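Local coordinates for protein cysteine desulfurase (Stenotrophomonas maltophilia, PDB 6WCI) that probably removes sulfur from L-cysteine to yield L-alanine and pass the sulfur to a carrier, using pyridoxal 5'-phosphate as cofactor, at residues V64-F67 with Y68-N72; A310-L313 with Q314-Q318. All blocks are in the same frame, centred on the assembly; numbering follows the deposited sequence.

Contact 1. Residues V64-F67 with Y68-N72; sequences VDEF and YRRYN
The carbonyl O of F67 takes two backbone N-H groups. Y71 N donates to F67 O at 3.1 Å, fairly straight at 160°. R70 N adds a weak bond to F67 O at 3.5 Å, shared with a shorter but bent weak bond to E66 O. Y71 is the first residue past helix 58-70 to leave helical angles. F67 sets CG opposite its backbone N (chi1 172°), and the ring meets three residues. Its edge points at the face of the Y71 ring, F67 CD1 to Y71 CE2 3.6 Å, in a T-shaped pair with planes at 88°. The same ring turns its edge to the Y68 face in an offset edge-to-face pair. N72 CA sits over one F67 face in a CH-pi contact, 4.0 Å from the centroid. This aromatic cluster lies at the helix C-terminus, in the dimer interface of this class-V aminotransferase family member. Y68 OH and N72 ND2 are hydrogen-bonded to the second subunit, at T251 and at G54 and Q55. R69 NE makes a salt bridge to D65 OD2 at 2.8 Å, though its N-H is poorly aligned and the hydrogen bond weak. Water 1 donates to E66 OE1 at 2.7 Å and accepts from Y71 OH at 2.8 Å.

Contact 2. Residues A310-L313 with Q314-Q318; sequences ADYL and QQLGQ
The Y312 ring meets L316 obliquely, and its CE2 lies 3.9 Å from L316 CD1. Its hydroxyl is hydrogen-bonded to D32, and V29 of helix 26-30 packs against both Y312 and L316. The D311 carboxylate and Q315 amide also lie one turn apart, side by side, with planes only 24° apart. Their oxygens do not pair, for D311 OD1 and Q315 OE1 are 4.0 Å apart. The first torsion of Q315 (chi1 -74°) sets CG beside its backbone N, 3.0 Å from D311 O; a bend at chi2 then turns the amide alongside the D311 carboxylate. Q314 reaches instead toward R99 and F100 of helix 81-101. The main chain makes regular alpha-helical bonds up to the last turn of helix 300-316: Q314 N to A310 O at 2.9 Å, L316 N to Y312 O at 3.0 Å and G317 N to L313 O at 3.0 Å. G317 has positive phi, 99°, and leaves the helical angles here. It is the N-cap residue of helix 318-336. Backbone bonds and apolar packing therefore carry the contact, and the polar ends of D311 and Q315 add no hydrogen bond between them.

Overall arrangement
Contacts 1 and 2 are both at the C-terminal ends of helices, 58-70 and 300-316. Their centres are 23 Å apart and their nearest atoms about 11 Å apart, so they do not touch. Helix 300-316 joins them: F67 packs on I300, A301 and I304 near its start, while contact 2 is at its end. Helix 81-101 does the same, meeting F67 and Y71 through its first half and L313, Q314 and Q318 at F100. Contact 1 faces the second subunit; contact 2 meets no other chain. In each subunit the cofactor is bound to K246; Y68 reaches P250 and T251 of the second subunit, a few residues past that subunit's own K246.

Contact 1. Residues V64-F67 with Y68-N72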
loop_
_atom_site.group_PDB
_atom_site.type_symbol
_atom_site.label_atom_id
_atom_site.label_comp_id
_atom_site.label_asym_id
_atom_site.label_seq_id
_atom_site.Cartn_x
_atom_site.Cartn_y
_atom_site.Cartn_z
ATOM N N VAL B 64 -4.500 14.653 5.108
ATOM C CA VAL B 64 -4.556 13.977 3.818
ATOM C C VAL B 64 -5.150 14.902 2.760
ATOM O O VAL B 64 -4.646 14.996 1.637
ATOM C CB VAL B 64 -5.353 12.665 3.963
ATOM C CG1 VAL B 64 -5.667 12.058 2.600
ATOM C CG2 VAL B 64 -4.587 11.670 4.845
ATOM N N ASP B 65 -6.213 15.623 3.114
ATOM C CA ASP B 65 -6.865 16.516 2.167
ATOM C C ASP B 65 -5.944 17.661 1.772
ATOM O O ASP B 65 -5.893 18.056 0.599
ATOM C CB ASP B 65 -8.156 17.046 2.785
ATOM C CG ASP B 65 -8.970 17.866 1.817
ATOM O OD1 ASP B 65 -9.740 17.273 1.032
ATOM O OD2 ASP B 65 -8.847 19.104 1.853
ATOM N N GLU B 66 -5.201 18.197 2.742
ATOM C CA GLU B 66 -4.293 19.301 2.471
ATOM C C GLU B 66 -3.152 18.867 1.554
ATOM O O GLU B 66 -2.683 19.651 0.718
ATOM C CB GLU B 66 -3.740 19.851 3.785
ATOM C CG GLU B 66 -2.876 21.096 3.623
ATOM C CD GLU B 66 -1.938 21.332 4.793
ATOM O OE1 GLU B 66 -1.374 20.349 5.319
ATOM O OE2 GLU B 66 -1.768 22.503 5.191
ATOM N N PHE B 67 -2.689 17.624 1.706
ATOM C CA PHE B 67 -1.639 17.116 0.836
ATOM C C PHE B 67 -2.084 17.137 -0.616
ATOM O O PHE B 67 -1.379 17.669 -1.483
ATOM C CB PHE B 67 -1.231 15.697 1.249
ATOM C CG PHE B 67 -0.290 15.051 0.273
ATOM C CD1 PHE B 67 1.038 15.438 0.217
ATOM C CD2 PHE B 67 -0.737 14.089 -0.613
ATOM C CE1 PHE B 67 1.915 14.858 -0.689
ATOM C CE2 PHE B 67 0.137 13.503 -1.524
ATOM C CZ PHE B 67 1.462 13.892 -1.562
ATOM N N TYR B 68 -3.249 16.549 -0.908
ATOM C CA TYR B 68 -3.684 16.510 -2.302
ATOM C C TYR B 68 -3.972 17.902 -2.840
ATOM O O TYR B 68 -3.759 18.158 -4.027
ATOM C CB TYR B 68 -4.917 15.621 -2.456
ATOM C CG TYR B 68 -4.664 14.148 -2.242
ATOM C CD1 TYR B 68 -3.670 13.468 -2.964
ATOM C CD2 TYR B 68 -5.421 13.428 -1.324
ATOM C CE1 TYR B 68 -3.456 12.118 -2.774
ATOM C CE2 TYR B 68 -5.216 12.082 -1.123
ATOM C CZ TYR B 68 -4.222 11.428 -1.841
ATOM O OH TYR B 68 -4.024 10.081 -1.635
ATOM N N ARG B 69 -4.448 18.815 -1.991
ATOM C CA ARG B 69 -4.837 20.138 -2.465
ATOM C C ARG B 69 -3.660 21.094 -2.613
ATOM O O ARG B 69 -3.752 22.058 -3.380
ATOM C CB ARG B 69 -5.857 20.767 -1.511
ATOM C CG ARG B 69 -7.246 20.217 -1.665
ATOM C CD ARG B 69 -8.199 20.823 -0.629
ATOM N NE ARG B 69 -9.490 20.152 -0.676
ATOM C CZ ARG B 69 -10.476 20.488 -1.505
ATOM N NH1 ARG B 69 -10.326 21.501 -2.355
ATOM N NH2 ARG B 69 -11.618 19.810 -1.480
ATOM N N ARG B 70 -2.577 20.882 -1.868
ATOM C CA ARG B 70 -1.599 21.944 -1.658
ATOM C C ARG B 70 -0.152 21.564 -1.910
ATOM O O ARG B 70 0.643 22.466 -2.190
ATOM C CB ARG B 70 -1.721 22.509 -0.236
ATOM C CG ARG B 70 -3.056 23.218 0.064
ATOM C CD ARG B 70 -3.034 24.637 -0.444
ATOM N NE ARG B 70 -1.940 25.404 0.149
ATOM C CZ ARG B 70 -1.541 26.593 -0.292
ATOM N NH1 ARG B 70 -2.144 27.150 -1.336
ATOM N NH2 ARG B 70 -0.534 27.222 0.303
ATOM N N TYR B 71 0.240 20.297 -1.812
ATOM C CA TYR B 71 1.641 19.992 -2.126
ATOM C C TYR B 71 1.813 18.552 -2.587
ATOM O O TYR B 71 2.838 17.917 -2.320
ATOM C CB TYR B 71 2.578 20.301 -0.954
ATOM C CG TYR B 71 2.313 19.569 0.352
ATOM C CD1 TYR B 71 1.240 19.911 1.171
ATOM C CD2 TYR B 71 3.175 18.576 0.793
ATOM C CE1 TYR B 71 1.019 19.256 2.376
ATOM C CE2 TYR B 71 2.967 17.912 1.988
ATOM C CZ TYR B 71 1.894 18.255 2.778
ATOM O OH TYR B 71 1.702 17.575 3.965
ATOM N N ASN B 72 0.851 18.056 -3.355
ATOM C CA ASN B 72 0.971 16.740 -3.958
ATOM C C ASN B 72 2.104 16.717 -4.983
ATOM O O ASN B 72 2.079 17.463 -5.967
ATOM C CB ASN B 72 -0.356 16.355 -4.596
ATOM C CG ASN B 72 -0.283 15.051 -5.340
ATOM O OD1 ASN B 72 -0.162 13.984 -4.737
ATOM N ND2 ASN B 72 -0.353 15.126 -6.670
HETATM O O HOH W 1 -0.860 17.719 4.989
#

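Contact 2. Residues A310-L313 with Q314-Q318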
loop_
_atom_site.group_PDB
_atom_site.type_symbol
_atom_site.label_atom_id
_atom_site.label_comp_id
_atom_site.label_asym_id
_atom_site.label_seq_id
_atom_site.Cartn_x
_atom_site.Cartn_y
_atom_site.Cartn_z
ATOM N N ALA B 310 -0.109 9.690 14.780
ATOM C CA ALA B 310 0.856 9.410 15.838
ATOM C C ALA B 310 1.034 10.615 16.752
ATOM O O ALA B 310 1.053 10.478 17.984
ATOM C CB ALA B 310 2.196 8.987 15.224
ATOM N N ASP B 311 1.144 11.811 16.170
ATOM C CA ASP B 311 1.303 13.008 16.986
ATOM C C ASP B 311 0.045 13.294 17.796
ATOM O O ASP B 311 0.127 13.750 18.944
ATOM C CB ASP B 311 1.661 14.200 16.106
ATOM C CG ASP B 311 1.844 15.468 16.905
ATOM O OD1 ASP B 311 2.810 15.538 17.693
ATOM O OD2 ASP B 311 1.015 16.390 16.756
ATOM N N TYR B 312 -1.127 13.005 17.230
ATOM C CA TYR B 312 -2.369 13.206 17.972
ATOM C C TYR B 312 -2.414 12.313 19.206
ATOM O O TYR B 312 -2.785 12.767 20.293
ATOM C CB TYR B 312 -3.567 12.941 17.060
ATOM C CG TYR B 312 -4.922 13.261 17.666
ATOM C CD1 TYR B 312 -5.507 14.515 17.497
ATOM C CD2 TYR B 312 -5.626 12.301 18.388
ATOM C CE1 TYR B 312 -6.762 14.814 18.050
ATOM C CE2 TYR B 312 -6.873 12.593 18.949
ATOM C CZ TYR B 312 -7.433 13.842 18.775
ATOM O OH TYR B 312 -8.668 14.109 19.329
ATOM N N LEU B 313 -2.010 11.049 19.062
ATOM C CA LEU B 313 -2.036 10.128 20.197
ATOM C C LEU B 313 -0.946 10.456 21.210
ATOM O O LEU B 313 -1.161 10.338 22.422
ATOM C CB LEU B 313 -1.898 8.689 19.704
ATOM C CG LEU B 313 -3.106 8.149 18.934
ATOM C CD1 LEU B 313 -2.821 6.788 18.335
ATOM C CD2 LEU B 313 -4.308 8.086 19.861
ATOM N N GLN B 314 0.234 10.864 20.746
ATOM C CA GLN B 314 1.252 11.305 21.693
ATOM C C GLN B 314 0.801 12.560 22.437
ATOM O O GLN B 314 1.101 12.723 23.626
ATOM C CB GLN B 314 2.585 11.538 20.984
ATOM C CG GLN B 314 3.340 10.249 20.684
ATOM C CD GLN B 314 4.704 10.485 20.049
ATOM O OE1 GLN B 314 5.733 10.416 20.725
ATOM N NE2 GLN B 314 4.718 10.759 18.737
ATOM N N GLN B 315 0.065 13.450 21.761
ATOM C CA GLN B 315 -0.426 14.662 22.418
ATOM C C GLN B 315 -1.442 14.336 23.506
ATOM O O GLN B 315 -1.413 14.932 24.591
ATOM C CB GLN B 315 -1.048 15.615 21.395
ATOM C CG GLN B 315 -0.046 16.344 20.514
ATOM C CD GLN B 315 0.879 17.236 21.309
ATOM O OE1 GLN B 315 2.080 16.976 21.403
ATOM N NE2 GLN B 315 0.325 18.301 21.889
ATOM N N LEU B 316 -2.378 13.426 23.223
ATOM C CA LEU B 316 -3.304 12.996 24.265
ATOM C C LEU B 316 -2.551 12.363 25.422
ATOM O O LEU B 316 -2.881 12.592 26.591
ATOM C CB LEU B 316 -4.318 11.995 23.712
ATOM C CG LEU B 316 -5.329 12.378 22.643
ATOM C CD1 LEU B 316 -6.441 11.343 22.646
ATOM C CD2 LEU B 316 -5.875 13.779 22.876
ATOM N N GLY B 317 -1.524 11.580 25.113
ATOM C CA GLY B 317 -0.892 10.742 26.107
ATOM C C GLY B 317 -1.409 9.323 26.003
ATOM O O GLY B 317 -2.562 9.048 26.350
ATOM N N GLN B 318 -0.562 8.418 25.510
ATOM C CA GLN B 318 -0.963 7.023 25.365
ATOM C C GLN B 318 -1.366 6.422 26.706
ATOM O O GLN B 318 -2.321 5.637 26.779
ATOM C CB GLN B 318 0.170 6.213 24.729
ATOM C CG GLN B 318 0.707 6.770 23.412
ATOM C CD GLN B 318 2.030 7.514 23.577
ATOM O OE1 GLN B 318 2.136 8.433 24.395
ATOM N NE2 GLN B 318 3.048 7.115 22.801
#